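Local coordinates for protein acetyl xylan esterase (Paenibacillus sp. R4, PDB 6AGQ) that probably removes acetyl groups from acetylated xylan and related esters, as a cold-active alpha/beta-hydrolase-fold esterase of the AXE1 family, at residues T22-F27 / G255-S260; A117-V120 / V126-D129; F214-E219 / P278-F283; L267-L272 / P307-A312. One frame throughout, in Å; residues are numbered along the deposited sequence.

Contact 1. Residues T22-F27 / G255-S260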
loop_
_atom_site.group_PDB
_atom_site.type_symbol
_atom_site.label_atom_id
_atom_site.label_comp_id
_atom_site.label_asym_id
_atom_site.label_seq_id
_atom_site.Cartn_x
_atom_site.Cartn_y
_atom_site.Cartn_z
ATOM N N THR A 22 -25.630 -36.311 7.122
ATOM C CA THR A 22 -26.935 -36.935 7.420
ATOM C C THR A 22 -27.353 -36.737 8.852
ATOM O O THR A 22 -28.538 -36.595 9.138
ATOM C CB THR A 22 -26.938 -38.461 7.253
ATOM O OG1 THR A 22 -25.937 -38.846 6.325
ATOM C CG2 THR A 22 -28.304 -38.913 6.779
ATOM N N ASP A 23 -26.358 -36.736 9.731
ATOM C CA ASP A 23 -26.551 -36.595 11.168
ATOM C C ASP A 23 -26.464 -35.120 11.697
ATOM O O ASP A 23 -26.239 -34.906 12.903
ATOM C CB ASP A 23 -25.487 -37.475 11.865
ATOM C CG ASP A 23 -24.109 -36.794 11.907
ATOM O OD1 ASP A 23 -23.856 -35.917 11.071
ATOM O OD2 ASP A 23 -23.287 -37.103 12.760
ATOM N N PHE A 24 -26.647 -34.113 10.831
ATOM C CA PHE A 24 -26.702 -32.679 11.265
ATOM C C PHE A 24 -27.685 -32.466 12.410
ATOM O O PHE A 24 -27.290 -31.886 13.458
ATOM C CB PHE A 24 -27.064 -31.764 10.101
ATOM C CG PHE A 24 -26.956 -30.273 10.366
ATOM C CD1 PHE A 24 -28.060 -29.544 10.871
ATOM C CD2 PHE A 24 -25.808 -29.567 9.987
ATOM C CE1 PHE A 24 -27.985 -28.180 11.048
ATOM C CE2 PHE A 24 -25.749 -28.168 10.136
ATOM C CZ PHE A 24 -26.841 -27.477 10.659
ATOM N N ASP A 25 -28.938 -32.918 12.239
ATOM C CA ASP A 25 -29.940 -32.702 13.312
ATOM C C ASP A 25 -29.618 -33.490 14.586
ATOM O O ASP A 25 -29.696 -32.942 15.717
ATOM C CB ASP A 25 -31.369 -32.933 12.834
ATOM C CG ASP A 25 -31.754 -31.979 11.698
ATOM O OD1 ASP A 25 -31.392 -30.780 11.767
ATOM O OD2 ASP A 25 -32.397 -32.419 10.711
ATOM N N LEU A 26 -29.193 -34.735 14.417
ATOM C CA LEU A 26 -28.717 -35.519 15.571
ATOM C C LEU A 26 -27.531 -34.845 16.354
ATOM O O LEU A 26 -27.565 -34.772 17.575
ATOM C CB LEU A 26 -28.353 -36.936 15.153
ATOM C CG LEU A 26 -27.740 -37.825 16.248
ATOM C CD1 LEU A 26 -28.773 -38.027 17.344
ATOM C CD2 LEU A 26 -27.261 -39.159 15.667
ATOM N N PHE A 27 -26.503 -34.389 15.663
ATOM C CA PHE A 27 -25.371 -33.688 16.335
ATOM C C PHE A 27 -25.891 -32.526 17.195
ATOM O O PHE A 27 -25.480 -32.398 18.360
ATOM C CB PHE A 27 -24.378 -33.178 15.309
ATOM C CG PHE A 27 -23.324 -32.279 15.876
ATOM C CD1 PHE A 27 -22.162 -32.812 16.422
ATOM C CD2 PHE A 27 -23.474 -30.901 15.835
ATOM C CE1 PHE A 27 -21.178 -31.966 16.938
ATOM C CE2 PHE A 27 -22.515 -30.049 16.351
ATOM C CZ PHE A 27 -21.357 -30.581 16.896
ATOM N N GLY A 255 -23.815 -21.368 8.022
ATOM C CA GLY A 255 -25.067 -20.603 7.931
ATOM C C GLY A 255 -25.995 -20.982 6.774
ATOM O O GLY A 255 -27.201 -20.872 6.896
ATOM N N MET A 256 -25.441 -21.416 5.661
ATOM C CA MET A 256 -26.239 -21.959 4.559
ATOM C C MET A 256 -27.080 -23.202 4.969
ATOM O O MET A 256 -28.267 -23.321 4.648
ATOM C CB MET A 256 -25.274 -22.311 3.444
ATOM C CG MET A 256 -25.867 -22.965 2.208
ATOM S SD MET A 256 -24.523 -23.073 1.018
ATOM C CE MET A 256 -23.676 -24.588 1.480
ATOM N N ASN A 257 -26.476 -24.119 5.710
ATOM C CA ASN A 257 -27.235 -25.220 6.300
ATOM C C ASN A 257 -28.208 -24.792 7.406
ATOM O O ASN A 257 -29.272 -25.417 7.510
ATOM C CB ASN A 257 -26.281 -26.309 6.832
ATOM C CG ASN A 257 -25.443 -26.904 5.744
ATOM O OD1 ASN A 257 -25.903 -27.071 4.600
ATOM N ND2 ASN A 257 -24.202 -27.235 6.074
ATOM N N MET A 258 -27.828 -23.813 8.282
ATOM C CA MET A 258 -28.799 -23.232 9.229
ATOM C C MET A 258 -30.007 -22.575 8.545
ATOM O O MET A 258 -31.170 -22.775 8.976
ATOM C CB MET A 258 -28.153 -22.125 10.109
ATOM C CG MET A 258 -27.000 -22.593 10.951
ATOM S SD MET A 258 -27.572 -23.889 12.014
ATOM C CE MET A 258 -25.965 -24.399 12.646
ATOM N N ALA A 259 -29.731 -21.784 7.504
ATOM C CA ALA A 259 -30.801 -21.087 6.694
ATOM C C ALA A 259 -31.910 -22.009 6.224
ATOM O O ALA A 259 -33.068 -21.642 6.184
ATOM C CB ALA A 259 -30.210 -20.407 5.466
ATOM N N SER A 260 -31.526 -23.237 5.913
ATOM C CA SER A 260 -32.463 -24.270 5.436
ATOM C C SER A 260 -33.488 -24.697 6.531
ATOM O O SER A 260 -34.494 -25.301 6.230
ATOM C CB SER A 260 -31.611 -25.455 4.971
ATOM O OG SER A 260 -32.302 -26.640 5.125
#
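Phe-24, in the first turn of helix 24-36, pushes its ring against helix 255-259 in a buried helix-to-helix contact that includes a Met-aromatic pair. Two carbons of the ring do the touching. CE2 of Phe-24 lies 3.8 Å from CB of Asn-257, and CZ of Phe-24 is just as near, 3.8 Å, to the terminal methyl CE of Met-258. The sulfur lies at the rim of the ring: SD of Met-258 stands 5.2 Å from the centroid of the Phe-24 ring and 84° off its normal, so it meets the edge and not the pi face. Met-258 leaves its helix pointing away from Phe-24, and a bend at chi2 (-59°) brings its sulfur and methyl back to the ring. Asn-257 offers only its CB here, its amide plane turned 77° from the ring. That amide is occupied elsewhere, ND2 donating to the backbone O of Ser-251 and to OG1 of Thr-19, which ties the helix to the chain's N-terminal region. Further out, Trp-28 packs edge-to-face with Phe-24, and Tyr-158 of helix 153-170 touches Met-258. A salt bridge from Asp-25 to Arg-261 joins the same two parts of the chain, and Arg-261 also bonds to the backbone O of Asn-257. At the start of helix 24-36 the first turn is closed by the backbone bond from Phe-27 N to Asp-23 O, 2.8 Å.

Contact 2. Residues A117-V120 / V126-D129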
loop_
_atom_site.group_PDB
_atom_site.type_symbol
_atom_site.label_atom_id
_atom_site.label_comp_id
_atom_site.label_asym_id
_atom_site.label_seq_id
_atom_site.Cartn_x
_atom_site.Cartn_y
_atom_site.Cartn_z
ATOM N N ALA A 117 -27.560 -7.628 24.514
ATOM C CA ALA A 117 -26.333 -7.882 23.815
ATOM C C ALA A 117 -25.382 -8.725 24.644
ATOM O O ALA A 117 -25.155 -8.413 25.778
ATOM C CB ALA A 117 -25.668 -6.557 23.486
ATOM N N ILE A 118 -24.736 -9.707 24.047
ATOM C CA ILE A 118 -23.823 -10.608 24.748
ATOM C C ILE A 118 -22.403 -10.657 24.150
ATOM O O ILE A 118 -22.219 -10.405 22.984
ATOM C CB ILE A 118 -24.380 -12.073 24.736
ATOM C CG1 ILE A 118 -24.507 -12.616 23.315
ATOM C CG2 ILE A 118 -25.750 -12.141 25.434
ATOM C CD1 ILE A 118 -24.874 -14.076 23.289
ATOM N N ASP A 119 -21.414 -10.917 24.986
ATOM C CA ASP A 119 -20.076 -11.337 24.566
ATOM C C ASP A 119 -20.067 -12.756 23.930
ATOM O O ASP A 119 -20.726 -13.641 24.406
ATOM C CB ASP A 119 -19.185 -11.447 25.752
ATOM C CG ASP A 119 -18.752 -10.082 26.386
ATOM O OD1 ASP A 119 -18.837 -8.979 25.758
ATOM O OD2 ASP A 119 -18.253 -10.184 27.542
ATOM N N VAL A 120 -19.207 -12.954 22.929
ATOM C CA VAL A 120 -18.886 -14.232 22.325
ATOM C C VAL A 120 -17.623 -14.647 23.067
ATOM O O VAL A 120 -16.701 -13.861 23.217
ATOM C CB VAL A 120 -18.577 -14.116 20.807
ATOM C CG1 VAL A 120 -18.122 -15.461 20.229
ATOM C CG2 VAL A 120 -19.769 -13.586 20.045
ATOM N N VAL A 126 -14.935 -9.323 28.618
ATOM C CA VAL A 126 -14.655 -9.900 29.944
ATOM C C VAL A 126 -15.084 -11.387 30.010
ATOM O O VAL A 126 -14.905 -12.019 31.031
ATOM C CB VAL A 126 -15.279 -9.062 31.106
ATOM C CG1 VAL A 126 -14.909 -7.585 30.972
ATOM C CG2 VAL A 126 -16.783 -9.232 31.205
ATOM N N THR A 127 -15.700 -11.919 28.958
ATOM C CA THR A 127 -16.187 -13.324 28.940
ATOM C C THR A 127 -15.094 -14.238 28.413
ATOM O O THR A 127 -14.696 -14.118 27.236
ATOM C CB THR A 127 -17.391 -13.438 28.058
ATOM O OG1 THR A 127 -18.430 -12.551 28.545
ATOM C CG2 THR A 127 -17.902 -14.897 28.001
ATOM N N PRO A 128 -14.554 -15.116 29.258
ATOM C CA PRO A 128 -13.459 -15.991 28.821
ATOM C C PRO A 128 -13.996 -17.224 28.060
ATOM O O PRO A 128 -15.187 -17.281 27.835
ATOM C CB PRO A 128 -12.840 -16.432 30.129
ATOM C CG PRO A 128 -13.942 -16.428 31.087
ATOM C CD PRO A 128 -14.981 -15.441 30.618
ATOM N N ASP A 129 -13.101 -18.148 27.656
ATOM C CA ASP A 129 -13.458 -19.385 26.968
ATOM C C ASP A 129 -12.911 -20.565 27.733
ATOM O O ASP A 129 -11.746 -20.861 27.623
ATOM C CB ASP A 129 -12.852 -19.411 25.558
ATOM C CG ASP A 129 -13.209 -20.723 24.746
ATOM O OD1 ASP A 129 -14.186 -21.440 25.118
ATOM O OD2 ASP A 129 -12.498 -21.016 23.724
#
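A buried side-chain hydrogen bond, Thr-127 to Asp-119, fastens the loop after strand 114-118 back onto the residue just past the C-terminal end of that strand. OG1 of Thr-127 donates to OD2 of Asp-119 at 2.6 Å, a short bond that uses the anti lone pair of the carboxylate oxygen, the one directed away from OD1. The two side chains approach at a slant, and their carbon stems also meet, CB of Asp-119 lying 3.5 Å from CB of Thr-127. In Thr-127 the hydroxyl sits beside its own backbone N (chi1 -59°), which turns OG1 to the aspartate. Val-126 comes near more loosely, its methyl CG2 4.1 Å from the carboxylate oxygen OD2 of Asp-119. The other carboxylate oxygen, OD1, accepts from the backbone N of Arg-99, so the group is held at both oxygens and its rotation is restrained. OG1 of Thr-127 is used twice as well, for it also accepts from the backbone N of His-71. With an alanine here instead of Asp-119, the Thr-127 hydroxyl would probably lose its acceptor and the backbone N of Arg-99 its carboxylate partner, leaving this loop less firmly tied. Strand 69-77 borders the pair through Ile-70 and His-71, while Val-120 turns away from the loop to pack on Tyr-153 and Val-157 of helix 153-170 and on Gln-186 and Leu-190 of helix 186-197.

Contact 3. Residues F214-E219 / P278-F283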
loop_
_atom_site.group_PDB
_atom_site.type_symbol
_atom_site.label_atom_id
_atom_site.label_comp_id
_atom_site.label_asym_id
_atom_site.label_seq_id
_atom_site.Cartn_x
_atom_site.Cartn_y
_atom_site.Cartn_z
ATOM N N PHE A 214 -18.505 -22.018 3.767
ATOM C CA PHE A 214 -17.062 -22.037 4.131
ATOM C C PHE A 214 -16.039 -22.350 3.025
ATOM O O PHE A 214 -15.013 -21.691 2.915
ATOM C CB PHE A 214 -16.779 -22.986 5.284
ATOM C CG PHE A 214 -17.177 -22.446 6.651
ATOM C CD1 PHE A 214 -16.439 -21.433 7.260
ATOM C CD2 PHE A 214 -18.269 -22.974 7.325
ATOM C CE1 PHE A 214 -16.773 -20.948 8.510
ATOM C CE2 PHE A 214 -18.622 -22.496 8.567
ATOM C CZ PHE A 214 -17.869 -21.476 9.164
ATOM N N ARG A 215 -16.265 -23.401 2.276
ATOM C CA ARG A 215 -15.315 -23.835 1.282
ATOM C C ARG A 215 -15.186 -22.812 0.136
ATOM O O ARG A 215 -14.117 -22.603 -0.389
ATOM C CB ARG A 215 -15.724 -25.190 0.751
ATOM C CG ARG A 215 -14.656 -25.847 -0.118
ATOM C CD ARG A 215 -15.285 -26.963 -0.939
ATOM N NE ARG A 215 -15.451 -28.172 -0.137
ATOM C CZ ARG A 215 -14.492 -29.074 0.066
ATOM N NH1 ARG A 215 -13.246 -28.948 -0.446
ATOM N NH2 ARG A 215 -14.781 -30.115 0.806
ATOM N N ARG A 216 -16.250 -22.115 -0.185
ATOM C CA ARG A 216 -16.169 -21.042 -1.171
ATOM C C ARG A 216 -15.472 -19.779 -0.625
ATOM O O ARG A 216 -14.609 -19.209 -1.285
ATOM C CB ARG A 216 -17.529 -20.725 -1.750
ATOM C CG ARG A 216 -17.444 -19.720 -2.887
ATOM C CD ARG A 216 -18.809 -19.432 -3.494
ATOM N NE ARG A 216 -18.712 -18.261 -4.360
ATOM C CZ ARG A 216 -18.258 -18.265 -5.628
ATOM N NH1 ARG A 216 -18.168 -17.116 -6.288
ATOM N NH2 ARG A 216 -17.898 -19.387 -6.246
ATOM N N SER A 217 -15.870 -19.334 0.553
ATOM C CA SER A 217 -15.196 -18.235 1.231
ATOM C C SER A 217 -13.695 -18.420 1.160
ATOM O O SER A 217 -12.989 -17.536 0.683
ATOM C CB SER A 217 -15.639 -18.183 2.654
ATOM O OG SER A 217 -17.035 -17.963 2.712
ATOM N N VAL A 218 -13.211 -19.583 1.583
ATOM C CA VAL A 218 -11.774 -19.865 1.588
ATOM C C VAL A 218 -11.138 -19.895 0.204
ATOM O O VAL A 218 -10.162 -19.218 -0.014
ATOM C CB VAL A 218 -11.471 -21.198 2.305
ATOM C CG1 VAL A 218 -10.016 -21.618 2.081
ATOM C CG2 VAL A 218 -11.749 -21.069 3.812
ATOM N N GLU A 219 -11.715 -20.645 -0.736
ATOM C CA GLU A 219 -11.164 -20.778 -2.074
ATOM C C GLU A 219 -11.200 -19.502 -2.909
ATOM O O GLU A 219 -10.307 -19.284 -3.731
ATOM C CB GLU A 219 -11.793 -21.973 -2.832
ATOM C CG GLU A 219 -13.043 -21.660 -3.646
ATOM C CD GLU A 219 -13.783 -22.893 -4.211
ATOM O OE1 GLU A 219 -13.701 -24.009 -3.625
ATOM O OE2 GLU A 219 -14.467 -22.727 -5.261
ATOM N N PRO A 278 -18.001 -12.289 1.226
ATOM C CA PRO A 278 -18.285 -12.005 -0.180
ATOM C C PRO A 278 -19.724 -12.327 -0.483
ATOM O O PRO A 278 -20.229 -13.301 0.077
ATOM C CB PRO A 278 -17.368 -12.951 -0.942
ATOM C CG PRO A 278 -16.362 -13.403 0.065
ATOM C CD PRO A 278 -17.114 -13.455 1.362
ATOM N N PRO A 279 -20.369 -11.508 -1.329
ATOM C CA PRO A 279 -21.800 -11.561 -1.506
ATOM C C PRO A 279 -22.339 -12.902 -2.012
ATOM O O PRO A 279 -23.458 -13.256 -1.663
ATOM C CB PRO A 279 -22.069 -10.418 -2.473
ATOM C CG PRO A 279 -20.787 -10.239 -3.197
ATOM C CD PRO A 279 -19.731 -10.560 -2.258
ATOM N N SER A 280 -21.561 -13.683 -2.738
ATOM C CA SER A 280 -22.018 -15.032 -3.148
ATOM C C SER A 280 -22.258 -15.962 -1.986
ATOM O O SER A 280 -23.105 -16.872 -2.053
ATOM C CB SER A 280 -21.049 -15.702 -4.098
ATOM O OG SER A 280 -19.725 -15.740 -3.559
ATOM N N THR A 281 -21.540 -15.766 -0.906
ATOM C CA THR A 281 -21.712 -16.623 0.275
ATOM C C THR A 281 -22.961 -16.182 1.083
ATOM O O THR A 281 -23.669 -16.994 1.654
ATOM C CB THR A 281 -20.441 -16.704 1.144
ATOM O OG1 THR A 281 -20.071 -15.413 1.689
ATOM C CG2 THR A 281 -19.290 -17.309 0.314
ATOM N N CYS A 282 -23.230 -14.890 1.075
ATOM C CA CYS A 282 -24.411 -14.316 1.701
ATOM C C CYS A 282 -25.651 -14.750 0.941
ATOM O O CYS A 282 -26.605 -15.234 1.571
ATOM C CB CYS A 282 -24.267 -12.811 1.792
ATOM S SG CYS A 282 -22.978 -12.343 2.986
ATOM N N PHE A 283 -25.622 -14.622 -0.392
ATOM C CA PHE A 283 -26.711 -15.078 -1.262
ATOM C C PHE A 283 -27.007 -16.575 -1.165
ATOM O O PHE A 283 -28.195 -16.960 -1.107
ATOM C CB PHE A 283 -26.550 -14.624 -2.721
ATOM C CG PHE A 283 -27.264 -13.330 -3.024
ATOM C CD1 PHE A 283 -28.639 -13.284 -3.042
ATOM C CD2 PHE A 283 -26.554 -12.130 -3.233
ATOM C CE1 PHE A 283 -29.302 -12.086 -3.289
ATOM C CE2 PHE A 283 -27.211 -10.933 -3.474
ATOM C CZ PHE A 283 -28.584 -10.913 -3.505
#
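Arg-216 reaches from helix 214-219 across to Ser-280 of helix 279-286, the two short segments running antiparallel (174°) with their axes 9.6 Å apart. Its chain is extended from CG to NE, with CG anti to the backbone N (chi1 -174°), and so presents the edge of the guanidinium to the serine hydroxyl. NE of Arg-216 donates to OG of Ser-280 at 2.8 Å, nearly straight at 170° and close to the guanidinium plane; a second, weak bond runs from NH1 of Arg-216 to the same OG at 3.4 Å. At the next residue of each helix, the methyl CG2 of Thr-281 packs 3.4 Å from OG of Ser-217. Neither hydroxyl of this second pair bonds across the helices: OG1 of Thr-281 donates back to O of Pro-278 at 2.7 Å in the carbonyl plane, and OG of Ser-217 bonds to O of His-213. A leucine in place of Arg-216 would probably leave the Ser-280 hydroxyl without its donor and these helices without their polar crosslink. Nearby, Tyr-14 packs on Arg-216 and Leu-11 of helix 8-11 on Ser-280. The contact thus pairs a charged donor with a neutral acceptor, so Ser-280 probably orients the guanidinium without offsetting its positive charge.

Contact 4. Residues L267-L272 / P307-A312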
loop_
_atom_site.group_PDB
_atom_site.type_symbol
_atom_site.label_atom_id
_atom_site.label_comp_id
_atom_site.label_asym_id
_atom_site.label_seq_id
_atom_site.Cartn_x
_atom_site.Cartn_y
_atom_site.Cartn_z
ATOM N N LEU A 267 -34.740 -10.480 7.236
ATOM C CA LEU A 267 -34.288 -9.280 6.512
ATOM C C LEU A 267 -32.795 -9.345 6.526
ATOM O O LEU A 267 -32.155 -9.096 7.592
ATOM C CB LEU A 267 -34.707 -7.972 7.199
ATOM C CG LEU A 267 -34.138 -6.657 6.583
ATOM C CD1 LEU A 267 -34.730 -6.407 5.212
ATOM C CD2 LEU A 267 -34.402 -5.432 7.415
ATOM N N MET A 268 -32.229 -9.632 5.365
ATOM C CA MET A 268 -30.815 -9.639 5.156
ATOM C C MET A 268 -30.223 -8.437 4.394
ATOM O O MET A 268 -30.671 -8.134 3.317
ATOM C CB MET A 268 -30.420 -10.938 4.454
ATOM C CG MET A 268 -28.905 -11.112 4.484
ATOM S SD MET A 268 -28.233 -12.570 3.726
ATOM C CE MET A 268 -29.025 -13.917 4.637
ATOM N N ALA A 269 -29.177 -7.821 4.939
ATOM C CA ALA A 269 -28.284 -6.905 4.228
ATOM C C ALA A 269 -27.100 -7.601 3.546
ATOM O O ALA A 269 -26.375 -8.412 4.162
ATOM C CB ALA A 269 -27.698 -5.875 5.207
ATOM N N ILE A 270 -26.866 -7.249 2.278
ATOM C CA ILE A 270 -25.688 -7.751 1.557
ATOM C C ILE A 270 -25.011 -6.565 0.902
ATOM O O ILE A 270 -25.675 -5.691 0.329
ATOM C CB ILE A 270 -26.109 -8.763 0.501
ATOM C CG1 ILE A 270 -26.894 -9.895 1.165
ATOM C CG2 ILE A 270 -24.905 -9.259 -0.310
ATOM C CD1 ILE A 270 -27.464 -10.943 0.210
ATOM N N THR A 271 -23.709 -6.535 0.986
ATOM C CA THR A 271 -22.932 -5.438 0.472
ATOM C C THR A 271 -22.102 -5.999 -0.661
ATOM O O THR A 271 -21.352 -6.964 -0.468
ATOM C CB THR A 271 -22.040 -4.836 1.599
ATOM O OG1 THR A 271 -21.464 -5.884 2.364
ATOM C CG2 THR A 271 -22.922 -3.974 2.573
ATOM N N LEU A 272 -22.255 -5.429 -1.848
ATOM C CA LEU A 272 -21.739 -6.074 -3.061
ATOM C C LEU A 272 -20.246 -5.964 -3.275
ATOM O O LEU A 272 -19.719 -6.696 -4.067
ATOM C CB LEU A 272 -22.437 -5.553 -4.311
ATOM C CG LEU A 272 -23.891 -5.987 -4.541
ATOM C CD1 LEU A 272 -24.337 -5.570 -5.938
ATOM C CD2 LEU A 272 -24.106 -7.486 -4.360
ATOM N N PRO A 307 -24.866 3.172 8.028
ATOM C CA PRO A 307 -25.740 4.123 8.788
ATOM C C PRO A 307 -27.240 4.081 8.437
ATOM O O PRO A 307 -28.071 4.066 9.321
ATOM C CB PRO A 307 -25.129 5.520 8.481
ATOM C CG PRO A 307 -23.781 5.277 7.842
ATOM C CD PRO A 307 -23.558 3.781 7.687
ATOM N N PHE A 308 -27.535 4.057 7.143
ATOM C CA PHE A 308 -28.908 3.830 6.526
ATOM C C PHE A 308 -29.622 2.530 6.876
ATOM O O PHE A 308 -30.856 2.461 6.746
ATOM C CB PHE A 308 -28.834 3.860 4.982
ATOM C CG PHE A 308 -27.532 3.304 4.447
ATOM C CD1 PHE A 308 -27.373 1.942 4.212
ATOM C CD2 PHE A 308 -26.426 4.140 4.283
ATOM C CE1 PHE A 308 -26.146 1.428 3.754
ATOM C CE2 PHE A 308 -25.204 3.634 3.863
ATOM C CZ PHE A 308 -25.072 2.269 3.588
ATOM N N HIS A 309 -28.875 1.492 7.277
ATOM C CA HIS A 309 -29.507 0.189 7.503
ATOM C C HIS A 309 -30.342 0.175 8.772
ATOM O O HIS A 309 -31.328 -0.553 8.855
ATOM C CB HIS A 309 -28.520 -0.987 7.515
ATOM C CG HIS A 309 -29.218 -2.303 7.362
ATOM N ND1 HIS A 309 -30.019 -2.587 6.272
ATOM C CD2 HIS A 309 -29.309 -3.377 8.186
ATOM C CE1 HIS A 309 -30.573 -3.785 6.431
ATOM N NE2 HIS A 309 -30.175 -4.277 7.594
ATOM N N GLU A 310 -29.969 1.010 9.731
ATOM C CA GLU A 310 -30.596 1.022 11.031
ATOM C C GLU A 310 -32.079 1.317 10.908
ATOM O O GLU A 310 -32.913 0.587 11.453
ATOM C CB GLU A 310 -29.889 2.026 11.950
ATOM C CG GLU A 310 -29.871 1.581 13.396
ATOM C CD GLU A 310 -28.827 0.502 13.699
ATOM O OE1 GLU A 310 -28.371 -0.203 12.772
ATOM O OE2 GLU A 310 -28.453 0.366 14.881
ATOM N N GLU A 311 -32.381 2.368 10.153
ATOM C CA GLU A 311 -33.728 2.688 9.766
ATOM C C GLU A 311 -34.462 1.560 9.040
ATOM O O GLU A 311 -35.639 1.373 9.246
ATOM C CB GLU A 311 -33.724 3.900 8.824
ATOM C CG GLU A 311 -35.120 4.435 8.476
ATOM C CD GLU A 311 -35.100 5.757 7.697
ATOM O OE1 GLU A 311 -35.961 5.891 6.774
ATOM O OE2 GLU A 311 -34.244 6.649 8.012
ATOM N N ALA A 312 -33.800 0.887 8.118
ATOM C CA ALA A 312 -34.418 -0.202 7.374
ATOM C C ALA A 312 -34.880 -1.333 8.356
ATOM O O ALA A 312 -35.934 -1.932 8.167
ATOM C CB ALA A 312 -33.419 -0.745 6.350
HETATM O O HOH W 1 -30.633 -7.065 8.489
#
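The methyl of Ala-269 lies over one face of the His-309 imidazole in a CH-pi contact. CB of Ala-269 stands 3.9 Å from the centroid of the His-309 ring and 19° off its normal, displaced toward the rim carrying CE1 and NE2. A chi1 of -164° swings the imidazole of His-309 out beside its own carbonyl carbon and across to strand 265-271. In the plane of the ring, at its edge, a water bridges back to the same strand: it donates to O of Leu-267 at 2.7 Å and lies 3.0 Å from NE2 of His-309. On the other ring nitrogen, ND1 is hydrogen-bonded to the hydroxyl of Tyr-298, so both nitrogens have polar partners and the ring's rotation is fixed. Leu-267 packs alongside, its CD2 4.3 Å from CE1 of His-309 and 3.9 Å from the backbone O of Ala-312. Val-207 and Arg-296, from the strands flanking 265-271, also touch His-309, while Tyr-101 and Pro-238 of two different neighbouring subunits pack on Phe-308 just before it. Packing of a C-terminal helix against late parallel strands of the central sheet is characteristic of the alpha/beta-hydrolase fold.

How the contacts relate
All four contacts lie within one alpha/beta-hydrolase domain. Contact 2 is nested inside the long loop closed by contact 1; contacts 1 and 3 alternate along the chain, as do 3 and 4. Contacts 2 and 4 both reach the central sheet, at strands 114-118 and 265-271, with centres about 25 Å apart. Contact 3 bears directly on contact 4: Pro-279 and Phe-283 of helix 279-286 pack on Ile-270, which strand 265-271 turns to that helix. Contacts 1 and 3, centres about 17 Å apart, do not touch, but Met-256 and Ala-259 of helix 255-259 meet helix 279-286. Helix 24-36, early in the chain, is thereby linked through successive layers to the sheet's later strands.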